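Local atomic coordinates of CpuTA1 (Curtobacterium pusillum, PDB entry 5K3W), a protein that binds pyridoxal-5'-phosphate and belongs to the class IV aminotransferase family, with two copies of the chain in the assembly. Residues 55-60 with 73-78; 194-199 with 207-212; 153-158 with 199-204; 51-56 with 81-86. All coordinates share one frame; numbering follows the deposited sequence.

Contact 1 (55-60 with 73-78); sequences VFETIA and LGRLAH. With PLP (pyridoxal-5'-phosphate), chain C.
Arg-75 reaches from helix 69-82 to the carboxylate of Glu-57 on strand 54-62. Its side chain leaves the helix extended and then bends at chi3 (65°). That bend brings the guanidinium side-on to Glu-57. NE gives a nearly straight bond to Glu-57 OE2, 2.9 Å long with 177° at the hydrogen. NH2 donates to Glu-57 OE1 at 2.8 Å; that oxygen lies somewhat out of the guanidinium plane. Each carboxylate oxygen uses its syn lone pair, and the two flat groups are nearly coplanar. The salt bridge therefore holds the guanidinium against rotation. Glu-57 OE1 has a second partner in His-72 ND1.

The remaining N-H groups face pyridoxal-5'-phosphate. NH1 and NH2 both donate to its O3P, and the NH2 bond measures 2.9 Å. NH1 also makes a longer bond of 3.3 Å to O4P and another to the carbonyl of Ala-232. Arg-75 is thus a phosphate ligand in the cofactor pocket, and Glu-57 stands behind it as a second-shell residue. The carboxylate probably balances part of the arginine charge beside the phosphate. This is the seam where the helix packs on the antiparallel sheet of the class IV aminotransferase fold. The two segments run antiparallel at 163°, their axes 8.2 Å apart.

Leu-76 follows with its aliphatic side chain. Its CB lies 3.8 Å from Glu-57 CG, the two side chains running antiparallel alongside each other. Its CD1 also touches Glu-57 CG and extends to Val-55 CG2 at 4.0 Å.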
loop_
_atom_site.group_PDB
_atom_site.type_symbol
_atom_site.label_atom_id
_atom_site.label_comp_id
_atom_site.label_asym_id
_atom_site.label_seq_id
_atom_site.Cartn_x
_atom_site.Cartn_y
_atom_site.Cartn_z
ATOM N N VAL A 55 6.409 3.144 6.420
ATOM C CA VAL A 55 6.405 4.540 6.009
ATOM C C VAL A 55 7.731 4.865 5.324
ATOM O O VAL A 55 8.705 4.115 5.411
ATOM C CB VAL A 55 6.135 5.478 7.207
ATOM C CG1 VAL A 55 4.737 5.228 7.757
ATOM C CG2 VAL A 55 7.166 5.259 8.289
ATOM N N PHE A 56 7.761 5.988 4.613
ATOM C CA PHE A 56 8.985 6.359 3.922
ATOM C C PHE A 56 9.073 7.869 3.795
ATOM O O PHE A 56 8.076 8.579 3.932
ATOM C CB PHE A 56 9.075 5.717 2.530
ATOM C CG PHE A 56 8.258 6.421 1.490
ATOM C CD1 PHE A 56 6.889 6.171 1.381
ATOM C CD2 PHE A 56 8.855 7.350 0.627
ATOM C CE1 PHE A 56 6.121 6.823 0.433
ATOM C CE2 PHE A 56 8.100 8.005 -0.340
ATOM C CZ PHE A 56 6.724 7.739 -0.445
ATOM N N GLU A 57 10.287 8.345 3.516
ATOM C CA GLU A 57 10.552 9.734 3.155
ATOM C C GLU A 57 11.521 9.766 1.983
ATOM O O GLU A 57 12.432 8.933 1.897
ATOM C CB GLU A 57 11.164 10.531 4.326
ATOM C CG GLU A 57 10.184 10.909 5.407
ATOM C CD GLU A 57 9.237 11.981 4.949
ATOM O OE1 GLU A 57 9.602 12.769 4.044
ATOM O OE2 GLU A 57 8.119 12.032 5.497
ATOM N N THR A 58 11.340 10.736 1.095
ATOM C CA THR A 58 12.279 10.982 0.009
ATOM C C THR A 58 12.796 12.408 0.137
ATOM O O THR A 58 11.997 13.343 0.241
ATOM C CB THR A 58 11.628 10.773 -1.357
ATOM O OG1 THR A 58 11.065 9.458 -1.408
ATOM C CG2 THR A 58 12.672 10.880 -2.434
ATOM N N ILE A 59 14.124 12.566 0.123
ATOM C CA ILE A 59 14.782 13.824 0.461
ATOM C C ILE A 59 15.782 14.190 -0.627
ATOM O O ILE A 59 16.715 13.427 -0.900
ATOM C CB ILE A 59 15.489 13.736 1.816
ATOM C CG1 ILE A 59 14.528 13.192 2.886
ATOM C CG2 ILE A 59 16.074 15.095 2.181
ATOM C CD1 ILE A 59 15.216 12.753 4.212
ATOM N N ALA A 60 15.610 15.366 -1.228
ATOM C CA ALA A 60 16.590 15.847 -2.194
ATOM C C ALA A 60 17.912 16.173 -1.501
ATOM O O ALA A 60 17.944 16.729 -0.394
ATOM C CB ALA A 60 16.061 17.083 -2.925
ATOM N N LEU A 73 12.383 14.393 8.727
ATOM C CA LEU A 73 12.444 13.467 9.854
ATOM C C LEU A 73 11.223 13.609 10.735
ATOM O O LEU A 73 10.695 12.615 11.239
ATOM C CB LEU A 73 13.701 13.700 10.683
ATOM C CG LEU A 73 15.035 13.377 10.019
ATOM C CD1 LEU A 73 16.157 13.614 11.030
ATOM C CD2 LEU A 73 15.057 11.946 9.469
ATOM N N GLY A 74 10.789 14.852 10.967
ATOM C CA GLY A 74 9.581 15.065 11.742
ATOM C C GLY A 74 8.387 14.375 11.119
ATOM O O GLY A 74 7.582 13.754 11.822
ATOM N N ARG A 75 8.274 14.450 9.782
ATOM C CA ARG A 75 7.139 13.853 9.094
ATOM C C ARG A 75 7.262 12.340 9.030
ATOM O O ARG A 75 6.245 11.641 9.065
ATOM C CB ARG A 75 6.985 14.447 7.691
ATOM C CG ARG A 75 5.674 14.069 7.016
ATOM C CD ARG A 75 5.516 14.723 5.648
ATOM N NE ARG A 75 6.512 14.265 4.684
ATOM C CZ ARG A 75 6.721 14.822 3.491
ATOM N NH1 ARG A 75 6.003 15.868 3.100
ATOM N NH2 ARG A 75 7.648 14.328 2.681
ATOM N N LEU A 76 8.483 11.811 8.968
ATOM C CA LEU A 76 8.649 10.370 9.115
ATOM C C LEU A 76 8.003 9.891 10.408
ATOM O O LEU A 76 7.263 8.896 10.422
ATOM C CB LEU A 76 10.131 10.010 9.094
ATOM C CG LEU A 76 10.493 8.532 9.174
ATOM C CD1 LEU A 76 10.222 7.801 7.825
ATOM C CD2 LEU A 76 11.946 8.418 9.604
ATOM N N ALA A 77 8.260 10.622 11.503
ATOM C CA ALA A 77 7.713 10.269 12.811
ATOM C C ALA A 77 6.202 10.374 12.812
ATOM O O ALA A 77 5.510 9.513 13.372
ATOM C CB ALA A 77 8.301 11.183 13.899
ATOM N N HIS A 78 5.677 11.438 12.201
ATOM C CA HIS A 78 4.233 11.630 12.134
ATOM C C HIS A 78 3.550 10.513 11.341
ATOM O O HIS A 78 2.504 10.004 11.753
ATOM C CB HIS A 78 3.939 12.994 11.518
ATOM C CG HIS A 78 2.482 13.267 11.356
ATOM N ND1 HIS A 78 1.639 13.459 12.430
ATOM C CD2 HIS A 78 1.708 13.356 10.248
ATOM C CE1 HIS A 78 0.411 13.666 11.990
ATOM N NE2 HIS A 78 0.425 13.609 10.669
HETATM N N1 PLP C . 1.839 14.129 -1.431
HETATM C C2 PLP C . 2.279 12.839 -1.378
HETATM C C2A PLP C . 1.292 11.687 -1.384
HETATM C C3 PLP C . 3.636 12.589 -1.302
HETATM O O3 PLP C . 4.049 11.250 -1.236
HETATM C C4 PLP C . 4.527 13.634 -1.276
HETATM C C4A PLP C . 6.018 13.433 -1.224
HETATM C C5 PLP C . 4.091 14.922 -1.335
HETATM C C6 PLP C . 2.729 15.164 -1.406
HETATM C C5A PLP C . 5.097 16.069 -1.332
HETATM O O4P PLP C . 5.928 16.064 -0.186
HETATM P P PLP C . 7.412 16.645 -0.257
HETATM O O1P PLP C . 7.412 18.034 -0.856
HETATM O O2P PLP C . 8.314 15.743 -1.064
HETATM O O3P PLP C . 7.968 16.759 1.139
#

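Contact 2 (194-199 with 207-212); sequences DDVIFV and EGPTSN. With PLP (pyridoxal-5'-phosphate), chain C.
The Phe-198 ring has Val-196 CG1 over one face, 4.1 Å above the plane and offset toward the rim. Arg-156 lies over the opposite face in a cation-pi contact. Pro-209 meets the same ring obliquely, its CB 3.8 Å from Phe-198 CE2. The other flat group is the pyridoxal-5'-phosphate ring, which lies over the Thr-210 to Ser-211 peptide. Thr-210 O is 3.3 Å from its C4. Glu-207 OE1 lies 3.0 Å from N1 and accepts a hydrogen bond from Leu-231 N. This matches the glutamate that faces the pyridine nitrogen in the class IV aminotransferase fold.

Segment 207-212 is the last part of the connection from strand 195-199 to strand 212-217, and it lines the cofactor pocket. It is tied back to strand 195-199 by one direct bond. Phe-198 N donates to Glu-207 O at 2.6 Å, with 164° at the hydrogen. Two residues earlier on the strand, Val-196 O receives a weaker CA-H...O contact from Gly-208 CA.

Pro-209 packs its ring on the strand. Its CD meets Val-196 CB, and its CG and CD lie alongside Asp-195 OD1. The Asp-195 carboxylate looks two ways. OD2 forms a salt bridge with Arg-273. OD1 accepts from Val-196 N, which meets it on the anti side.

A water joins the two segments where no direct polar bond does. It donates to Asp-195 OD1 at 3.1 Å and accepts from Thr-210 N at 3.0 Å. It is also hydrogen-bonded to Ser-211 OG, 2.7 Å away.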
loop_
_atom_site.group_PDB
_atom_site.type_symbol
_atom_site.label_atom_id
_atom_site.label_comp_id
_atom_site.label_asym_id
_atom_site.label_seq_id
_atom_site.Cartn_x
_atom_site.Cartn_y
_atom_site.Cartn_z
ATOM N N ASP A 194 0.851 13.867 -17.575
ATOM C CA ASP A 194 2.045 13.543 -16.809
ATOM C C ASP A 194 1.749 13.240 -15.352
ATOM O O ASP A 194 2.483 12.468 -14.731
ATOM C CB ASP A 194 3.047 14.699 -16.886
ATOM C CG ASP A 194 3.506 14.978 -18.313
ATOM O OD1 ASP A 194 4.318 14.170 -18.843
ATOM O OD2 ASP A 194 3.062 16.004 -18.895
ATOM N N ASP A 195 0.697 13.823 -14.788
ATOM C CA ASP A 195 0.464 13.705 -13.355
ATOM C C ASP A 195 -1.018 13.914 -13.058
ATOM O O ASP A 195 -1.843 14.077 -13.967
ATOM C CB ASP A 195 1.333 14.698 -12.581
ATOM C CG ASP A 195 1.882 14.100 -11.305
ATOM O OD1 ASP A 195 1.135 13.330 -10.658
ATOM O OD2 ASP A 195 3.058 14.379 -10.963
ATOM N N VAL A 196 -1.337 13.938 -11.764
ATOM C CA VAL A 196 -2.695 13.838 -11.246
ATOM C C VAL A 196 -2.861 14.809 -10.088
ATOM O O VAL A 196 -1.972 14.945 -9.240
ATOM C CB VAL A 196 -3.008 12.403 -10.761
ATOM C CG1 VAL A 196 -4.349 12.357 -10.002
ATOM C CG2 VAL A 196 -2.990 11.419 -11.917
ATOM N N ILE A 197 -4.011 15.466 -10.027
ATOM C CA ILE A 197 -4.463 16.086 -8.796
ATOM C C ILE A 197 -5.673 15.298 -8.327
ATOM O O ILE A 197 -6.639 15.128 -9.084
ATOM C CB ILE A 197 -4.800 17.567 -8.979
ATOM C CG1 ILE A 197 -3.507 18.383 -9.102
ATOM C CG2 ILE A 197 -5.636 18.044 -7.800
ATOM C CD1 ILE A 197 -3.666 19.663 -9.865
ATOM N N PHE A 198 -5.602 14.789 -7.097
ATOM C CA PHE A 198 -6.728 14.102 -6.486
ATOM C C PHE A 198 -7.783 15.094 -6.024
ATOM O O PHE A 198 -7.470 16.157 -5.481
ATOM C CB PHE A 198 -6.269 13.253 -5.301
ATOM C CG PHE A 198 -5.637 11.954 -5.695
ATOM C CD1 PHE A 198 -6.279 11.101 -6.578
ATOM C CD2 PHE A 198 -4.386 11.590 -5.200
ATOM C CE1 PHE A 198 -5.690 9.906 -6.944
ATOM C CE2 PHE A 198 -3.797 10.388 -5.566
ATOM C CZ PHE A 198 -4.448 9.548 -6.432
ATOM N N VAL A 199 -9.041 14.724 -6.243
ATOM C CA VAL A 199 -10.215 15.463 -5.800
ATOM C C VAL A 199 -11.031 14.538 -4.908
ATOM O O VAL A 199 -11.232 13.364 -5.244
ATOM C CB VAL A 199 -11.050 15.941 -7.009
ATOM C CG1 VAL A 199 -12.386 16.558 -6.558
ATOM C CG2 VAL A 199 -10.223 16.912 -7.860
ATOM N N GLU A 207 -4.398 16.695 -3.382
ATOM C CA GLU A 207 -2.954 16.637 -3.595
ATOM C C GLU A 207 -2.710 15.747 -4.808
ATOM O O GLU A 207 -3.642 15.182 -5.390
ATOM C CB GLU A 207 -2.219 16.102 -2.359
ATOM C CG GLU A 207 -2.224 14.564 -2.196
ATOM C CD GLU A 207 -1.752 14.108 -0.800
ATOM O OE1 GLU A 207 -0.840 14.761 -0.238
ATOM O OE2 GLU A 207 -2.301 13.110 -0.254
ATOM N N GLY A 208 -1.449 15.636 -5.193
ATOM C CA GLY A 208 -1.043 14.672 -6.182
ATOM C C GLY A 208 -0.635 13.379 -5.511
ATOM O O GLY A 208 -0.412 13.325 -4.300
ATOM N N PRO A 209 -0.550 12.300 -6.281
ATOM C CA PRO A 209 -0.112 11.032 -5.689
ATOM C C PRO A 209 1.289 11.106 -5.119
ATOM O O PRO A 209 1.653 10.259 -4.292
ATOM C CB PRO A 209 -0.195 10.047 -6.863
ATOM C CG PRO A 209 -0.117 10.898 -8.067
ATOM C CD PRO A 209 -0.806 12.183 -7.720
ATOM N N THR A 210 2.094 12.092 -5.533
ATOM C CA THR A 210 3.434 12.230 -4.971
ATOM C C THR A 210 3.814 13.673 -4.678
ATOM O O THR A 210 5.003 13.954 -4.508
ATOM C CB THR A 210 4.495 11.661 -5.918
ATOM O OG1 THR A 210 4.369 12.295 -7.201
ATOM C CG2 THR A 210 4.334 10.157 -6.065
ATOM N N SER A 211 2.852 14.593 -4.623
ATOM C CA SER A 211 3.167 16.014 -4.636
ATOM C C SER A 211 2.024 16.789 -4.007
ATOM O O SER A 211 0.937 16.260 -3.782
ATOM C CB SER A 211 3.392 16.510 -6.061
ATOM O OG SER A 211 2.173 16.387 -6.770
ATOM N N ASN A 212 2.279 18.061 -3.747
ATOM C CA ASN A 212 1.249 18.986 -3.313
ATOM C C ASN A 212 0.976 20.010 -4.402
ATOM O O ASN A 212 1.803 20.244 -5.287
ATOM C CB ASN A 212 1.644 19.685 -2.014
ATOM C CG ASN A 212 1.732 18.720 -0.862
ATOM O OD1 ASN A 212 2.811 18.252 -0.515
ATOM N ND2 ASN A 212 0.583 18.394 -0.274
HETATM N N1 PLP C . 1.839 14.129 -1.431
HETATM C C2 PLP C . 2.279 12.839 -1.378
HETATM C C2A PLP C . 1.292 11.687 -1.384
HETATM C C3 PLP C . 3.636 12.589 -1.302
HETATM O O3 PLP C . 4.049 11.250 -1.236
HETATM C C4 PLP C . 4.527 13.634 -1.276
HETATM C C4A PLP C . 6.018 13.433 -1.224
HETATM C C5 PLP C . 4.091 14.922 -1.335
HETATM C C6 PLP C . 2.729 15.164 -1.406
HETATM C C5A PLP C . 5.097 16.069 -1.332
HETATM O O4P PLP C . 5.928 16.064 -0.186
HETATM P P PLP C . 7.412 16.645 -0.257
HETATM O O1P PLP C . 7.412 18.034 -0.856
HETATM O O2P PLP C . 8.314 15.743 -1.064
HETATM O O3P PLP C . 7.968 16.759 1.139
HETATM O O HOH W 1 2.281 13.930 -7.848
#

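Contact 3 (153-158 with 199-204); sequences TLDRGY and VSSDGY
Val-199 sets CG1 anti to its backbone N (chi1 172°), which leaves CG2 to press on Thr-153 CB at 3.9 Å. Asp-155 also holds its CG anti to the backbone N (chi1 163°). This carries OD1 forward to accept from Gly-157 N at 2.9 Å, and an Asx turn results. The turn lies just where strand 149-155 ends, and the chain beyond it still runs beside the other segment.

The backbone joins the two. Val-199 N donates to Leu-154 O at 3.0 Å, and Arg-156 N donates to Val-199 O at 2.9 Å. Val-199 thereby bridges the residues either side of Asp-155, as in a parallel sheet pair. Beyond the strands, Ser-201 N donates to Tyr-158 O at 2.7 Å, from above the carbonyl plane (47°). Ser-201 lies in a type I turn that runs from Ser-200 to Gly-203.

The second subunit lies close by. Tyr-158 stacks on Tyr-158 of the second subunit, and Asp-155 O and OD2 bond to Trp-168 and Ser-166 of that subunit. Main-chain bonds carry the pairing, which leaves Asp-155 OD2 and the Tyr-158 ring to meet the second subunit.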
loop_
_atom_site.group_PDB
_atom_site.type_symbol
_atom_site.label_atom_id
_atom_site.label_comp_id
_atom_site.label_asym_id
_atom_site.label_seq_id
_atom_site.Cartn_x
_atom_site.Cartn_y
_atom_site.Cartn_z
ATOM N N THR A 153 -7.540 15.678 -13.294
ATOM C CA THR A 153 -8.130 15.444 -11.982
ATOM C C THR A 153 -8.747 14.049 -11.923
ATOM O O THR A 153 -9.355 13.576 -12.891
ATOM C CB THR A 153 -9.176 16.510 -11.635
ATOM O OG1 THR A 153 -10.084 16.681 -12.722
ATOM C CG2 THR A 153 -8.507 17.827 -11.355
ATOM N N LEU A 154 -8.546 13.378 -10.787
ATOM C CA LEU A 154 -9.022 12.018 -10.555
ATOM C C LEU A 154 -9.666 11.922 -9.180
ATOM O O LEU A 154 -9.164 12.480 -8.195
ATOM C CB LEU A 154 -7.903 10.982 -10.643
ATOM C CG LEU A 154 -7.224 10.740 -11.991
ATOM C CD1 LEU A 154 -6.298 9.524 -11.898
ATOM C CD2 LEU A 154 -8.240 10.582 -13.129
ATOM N N ASP A 155 -10.780 11.205 -9.123
ATOM C CA ASP A 155 -11.473 11.027 -7.864
ATOM C C ASP A 155 -10.629 10.167 -6.925
ATOM O O ASP A 155 -10.179 9.077 -7.291
ATOM C CB ASP A 155 -12.834 10.395 -8.116
ATOM C CG ASP A 155 -13.434 9.811 -6.867
ATOM O OD1 ASP A 155 -13.499 10.544 -5.854
ATOM O OD2 ASP A 155 -13.811 8.615 -6.892
ATOM N N ARG A 156 -10.385 10.676 -5.723
ATOM C CA ARG A 156 -9.653 9.924 -4.715
ATOM C C ARG A 156 -10.532 8.902 -4.016
ATOM O O ARG A 156 -10.009 7.916 -3.484
ATOM C CB ARG A 156 -9.050 10.877 -3.671
ATOM C CG ARG A 156 -8.178 10.206 -2.605
ATOM C CD ARG A 156 -6.836 9.799 -3.178
ATOM N NE ARG A 156 -6.068 8.952 -2.265
ATOM C CZ ARG A 156 -6.297 7.648 -2.072
ATOM N NH1 ARG A 156 -7.284 7.040 -2.722
ATOM N NH2 ARG A 156 -5.546 6.946 -1.223
ATOM N N GLY A 157 -11.847 9.117 -4.002
ATOM C CA GLY A 157 -12.769 8.235 -3.318
ATOM C C GLY A 157 -13.039 8.590 -1.871
ATOM O O GLY A 157 -14.007 8.085 -1.298
ATOM N N TYR A 158 -12.219 9.431 -1.253
ATOM C CA TYR A 158 -12.393 9.785 0.148
ATOM C C TYR A 158 -13.036 11.160 0.283
ATOM O O TYR A 158 -12.825 12.053 -0.539
ATOM C CB TYR A 158 -11.053 9.782 0.884
ATOM C CG TYR A 158 -10.430 8.421 1.066
ATOM C CD1 TYR A 158 -11.218 7.295 1.267
ATOM C CD2 TYR A 158 -9.047 8.259 1.048
ATOM C CE1 TYR A 158 -10.652 6.046 1.451
ATOM C CE2 TYR A 158 -8.471 7.010 1.225
ATOM C CZ TYR A 158 -9.284 5.904 1.427
ATOM O OH TYR A 158 -8.727 4.657 1.603
ATOM N N VAL A 199 -9.041 14.724 -6.243
ATOM C CA VAL A 199 -10.215 15.463 -5.800
ATOM C C VAL A 199 -11.031 14.538 -4.908
ATOM O O VAL A 199 -11.232 13.364 -5.244
ATOM C CB VAL A 199 -11.050 15.941 -7.009
ATOM C CG1 VAL A 199 -12.386 16.558 -6.558
ATOM C CG2 VAL A 199 -10.223 16.912 -7.860
ATOM N N SER A 200 -11.498 15.056 -3.778
ATOM C CA SER A 200 -12.209 14.203 -2.843
ATOM C C SER A 200 -13.627 13.925 -3.337
ATOM O O SER A 200 -14.123 14.564 -4.272
ATOM C CB SER A 200 -12.247 14.840 -1.461
ATOM O OG SER A 200 -13.027 16.021 -1.489
ATOM N N SER A 201 -14.274 12.942 -2.692
ATOM C CA SER A 201 -15.681 12.630 -2.964
ATOM C C SER A 201 -16.540 13.879 -2.956
ATOM O O SER A 201 -17.406 14.052 -3.822
ATOM C CB SER A 201 -16.239 11.650 -1.925
ATOM O OG SER A 201 -15.457 10.475 -1.838
ATOM N N ASP A 202 -16.340 14.746 -1.966
ATOM C CA ASP A 202 -17.182 15.922 -1.794
ATOM C C ASP A 202 -16.674 17.116 -2.584
ATOM O O ASP A 202 -17.170 18.231 -2.382
ATOM C CB ASP A 202 -17.319 16.285 -0.307
ATOM C CG ASP A 202 -16.059 15.986 0.510
ATOM O OD1 ASP A 202 -14.995 15.671 -0.069
ATOM O OD2 ASP A 202 -16.135 16.072 1.751
ATOM N N GLY A 203 -15.694 16.907 -3.463
ATOM C CA GLY A 203 -15.318 17.897 -4.451
ATOM C C GLY A 203 -14.198 18.846 -4.079
ATOM O O GLY A 203 -14.120 19.931 -4.665
ATOM N N TYR A 204 -13.313 18.478 -3.156
ATOM C CA TYR A 204 -12.214 19.351 -2.752
ATOM C C TYR A 204 -10.892 18.891 -3.352
ATOM O O TYR A 204 -10.541 17.708 -3.271
ATOM C CB TYR A 204 -12.094 19.424 -1.233
ATOM C CG TYR A 204 -13.229 20.183 -0.601
ATOM C CD1 TYR A 204 -13.275 21.575 -0.648
ATOM C CD2 TYR A 204 -14.267 19.513 0.029
ATOM C CE1 TYR A 204 -14.327 22.274 -0.078
ATOM C CE2 TYR A 204 -15.313 20.201 0.612
ATOM C CZ TYR A 204 -15.341 21.576 0.555
ATOM O OH TYR A 204 -16.391 22.245 1.134
#

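Contact 4 (51-56 with 81-86); sequences RGDGVF and ALLDLP
Val-55 and Leu-83 form the centre of the apolar packing. Val-55 CG1 lies 3.9 Å from Leu-83 CD2 and nearly as close to CD1. The other valine branch, CG2, touches Leu-85 CD1 at 4.2 Å. The same leucine methyl stands over Gly-54 CA at 4.4 Å. The two leucines thus lie along the start of strand 54-62.

A second group is methyl against oxygen. Leu-83 CD2 rests 3.5 Å from Gly-54 O and 3.9 Å from Asp-53 OD1. Asp-53 holds its CG anti to the backbone N (chi1 -167°), which carries the carboxylate to Leu-83.

Polar bonds come from neighbours. Arg-122 forms a salt bridge from NE to Asp-53 OD2 and a hydrogen bond from NH2 to Leu-83 O. One arginine therefore ties both segments together beside the leucines. On the outer side, Asp-84 OD2 makes salt bridges to Arg-186 and Arg-190 of the second subunit.

Backbone bonds shape the turn that presents the leucines. Asp-84 N donates to Ala-81 O at 3.0 Å, and Leu-85 N is bonded to Ala-80 O. Asp-84 has positive phi (56°) and is the C-prime residue. The side chain of Leu-85 folds back on Ala-80. These are the marks of a Schellman motif with its hydrophobic contact, closing helix 69-82.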
loop_
_atom_site.group_PDB
_atom_site.type_symbol
_atom_site.label_atom_id
_atom_site.label_comp_id
_atom_site.label_asym_id
_atom_site.label_seq_id
_atom_site.Cartn_x
_atom_site.Cartn_y
_atom_site.Cartn_z
ATOM N N ARG A 51 2.728 -6.677 2.881
ATOM C CA ARG A 51 1.551 -5.869 3.193
ATOM C C ARG A 51 1.719 -4.379 2.925
ATOM O O ARG A 51 0.818 -3.612 3.263
ATOM C CB ARG A 51 1.150 -6.037 4.665
ATOM C CG ARG A 51 0.795 -7.442 5.081
ATOM C CD ARG A 51 -0.417 -7.960 4.333
ATOM N NE ARG A 51 -0.792 -9.293 4.790
ATOM C CZ ARG A 51 -1.782 -10.015 4.270
ATOM N NH1 ARG A 51 -2.498 -9.539 3.263
ATOM N NH2 ARG A 51 -2.056 -11.214 4.755
ATOM N N GLY A 52 2.834 -3.942 2.350
ATOM C CA GLY A 52 3.034 -2.514 2.179
ATOM C C GLY A 52 2.925 -1.750 3.482
ATOM O O GLY A 52 2.528 -0.580 3.483
ATOM N N ASP A 53 3.300 -2.384 4.596
ATOM C CA ASP A 53 3.063 -1.873 5.946
ATOM C C ASP A 53 4.313 -1.162 6.454
ATOM O O ASP A 53 5.140 -1.744 7.164
ATOM C CB ASP A 53 2.665 -3.020 6.870
ATOM C CG ASP A 53 2.090 -2.540 8.196
ATOM O OD1 ASP A 53 1.803 -1.332 8.313
ATOM O OD2 ASP A 53 1.914 -3.378 9.107
ATOM N N GLY A 54 4.439 0.111 6.109
ATOM C CA GLY A 54 5.558 0.906 6.583
ATOM C C GLY A 54 5.400 2.330 6.112
ATOM O O GLY A 54 4.402 2.694 5.481
ATOM N N VAL A 55 6.409 3.144 6.420
ATOM C CA VAL A 55 6.405 4.540 6.009
ATOM C C VAL A 55 7.731 4.865 5.324
ATOM O O VAL A 55 8.705 4.115 5.411
ATOM C CB VAL A 55 6.135 5.478 7.207
ATOM C CG1 VAL A 55 4.737 5.228 7.757
ATOM C CG2 VAL A 55 7.166 5.259 8.289
ATOM N N PHE A 56 7.761 5.988 4.613
ATOM C CA PHE A 56 8.985 6.359 3.922
ATOM C C PHE A 56 9.073 7.869 3.795
ATOM O O PHE A 56 8.076 8.579 3.932
ATOM C CB PHE A 56 9.075 5.717 2.530
ATOM C CG PHE A 56 8.258 6.421 1.490
ATOM C CD1 PHE A 56 6.889 6.171 1.381
ATOM C CD2 PHE A 56 8.855 7.350 0.627
ATOM C CE1 PHE A 56 6.121 6.823 0.433
ATOM C CE2 PHE A 56 8.100 8.005 -0.340
ATOM C CZ PHE A 56 6.724 7.739 -0.445
ATOM N N ALA A 81 3.570 7.439 13.432
ATOM C CA ALA A 81 2.561 7.466 14.489
ATOM C C ALA A 81 1.179 7.135 13.941
ATOM O O ALA A 81 0.411 6.409 14.583
ATOM C CB ALA A 81 2.553 8.836 15.191
ATOM N N LEU A 82 0.844 7.656 12.758
ATOM C CA LEU A 82 -0.434 7.305 12.149
ATOM C C LEU A 82 -0.573 5.798 11.932
ATOM O O LEU A 82 -1.689 5.268 11.996
ATOM C CB LEU A 82 -0.616 8.050 10.827
ATOM C CG LEU A 82 -0.812 9.571 10.909
ATOM C CD1 LEU A 82 -0.922 10.170 9.523
ATOM C CD2 LEU A 82 -2.029 9.948 11.742
ATOM N N LEU A 83 0.529 5.095 11.660
ATOM C CA LEU A 83 0.493 3.652 11.443
ATOM C C LEU A 83 0.763 2.849 12.718
ATOM O O LEU A 83 1.004 1.636 12.641
ATOM C CB LEU A 83 1.497 3.254 10.350
ATOM C CG LEU A 83 0.995 3.290 8.902
ATOM C CD1 LEU A 83 0.818 4.715 8.441
ATOM C CD2 LEU A 83 1.911 2.516 7.946
ATOM N N ASP A 84 0.722 3.492 13.884
ATOM C CA ASP A 84 1.004 2.825 15.156
ATOM C C ASP A 84 2.374 2.153 15.140
ATOM O O ASP A 84 2.574 1.109 15.766
ATOM C CB ASP A 84 -0.079 1.800 15.517
ATOM C CG ASP A 84 -1.474 2.388 15.522
ATOM O OD1 ASP A 84 -1.682 3.454 16.138
ATOM O OD2 ASP A 84 -2.374 1.780 14.899
ATOM N N LEU A 85 3.323 2.725 14.422
ATOM C CA LEU A 85 4.682 2.229 14.563
ATOM C C LEU A 85 5.372 2.911 15.737
ATOM O O LEU A 85 4.944 3.976 16.203
ATOM C CB LEU A 85 5.464 2.470 13.273
ATOM C CG LEU A 85 5.027 1.631 12.068
ATOM C CD1 LEU A 85 5.475 2.283 10.761
ATOM C CD2 LEU A 85 5.569 0.207 12.177
ATOM N N PRO A 86 6.436 2.314 16.261
ATOM C CA PRO A 86 7.207 2.991 17.308
ATOM C C PRO A 86 7.887 4.232 16.753
ATOM O O PRO A 86 8.092 4.390 15.547
ATOM C CB PRO A 86 8.236 1.942 17.743
ATOM C CG PRO A 86 7.748 0.636 17.149
ATOM C CD PRO A 86 7.002 1.002 15.913
#

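Contacts 1 and 4 hold the same two elements, strand 54-62 and helix 69-82, and share Val-55. Contacts 2 and 3 share Val-199 and meet through neighbouring strands of a mixed sheet. Contacts 1, 2 and 4 are buried; contact 3 is partly buried and the most open of the four. Charge dominates contact 1, where the helix serves the cofactor phosphate. Contact 2 sets loop backbone and a glutamate against the cofactor ring, while a proline and a bridging water tie the loop to the strand. Contact 4, about 11 Å from contact 1 between centres, is apolar. Contact 3 relies on main-chain bonds. Contacts 3 and 4 border the second subunit most extensively; contact 2 does not touch it.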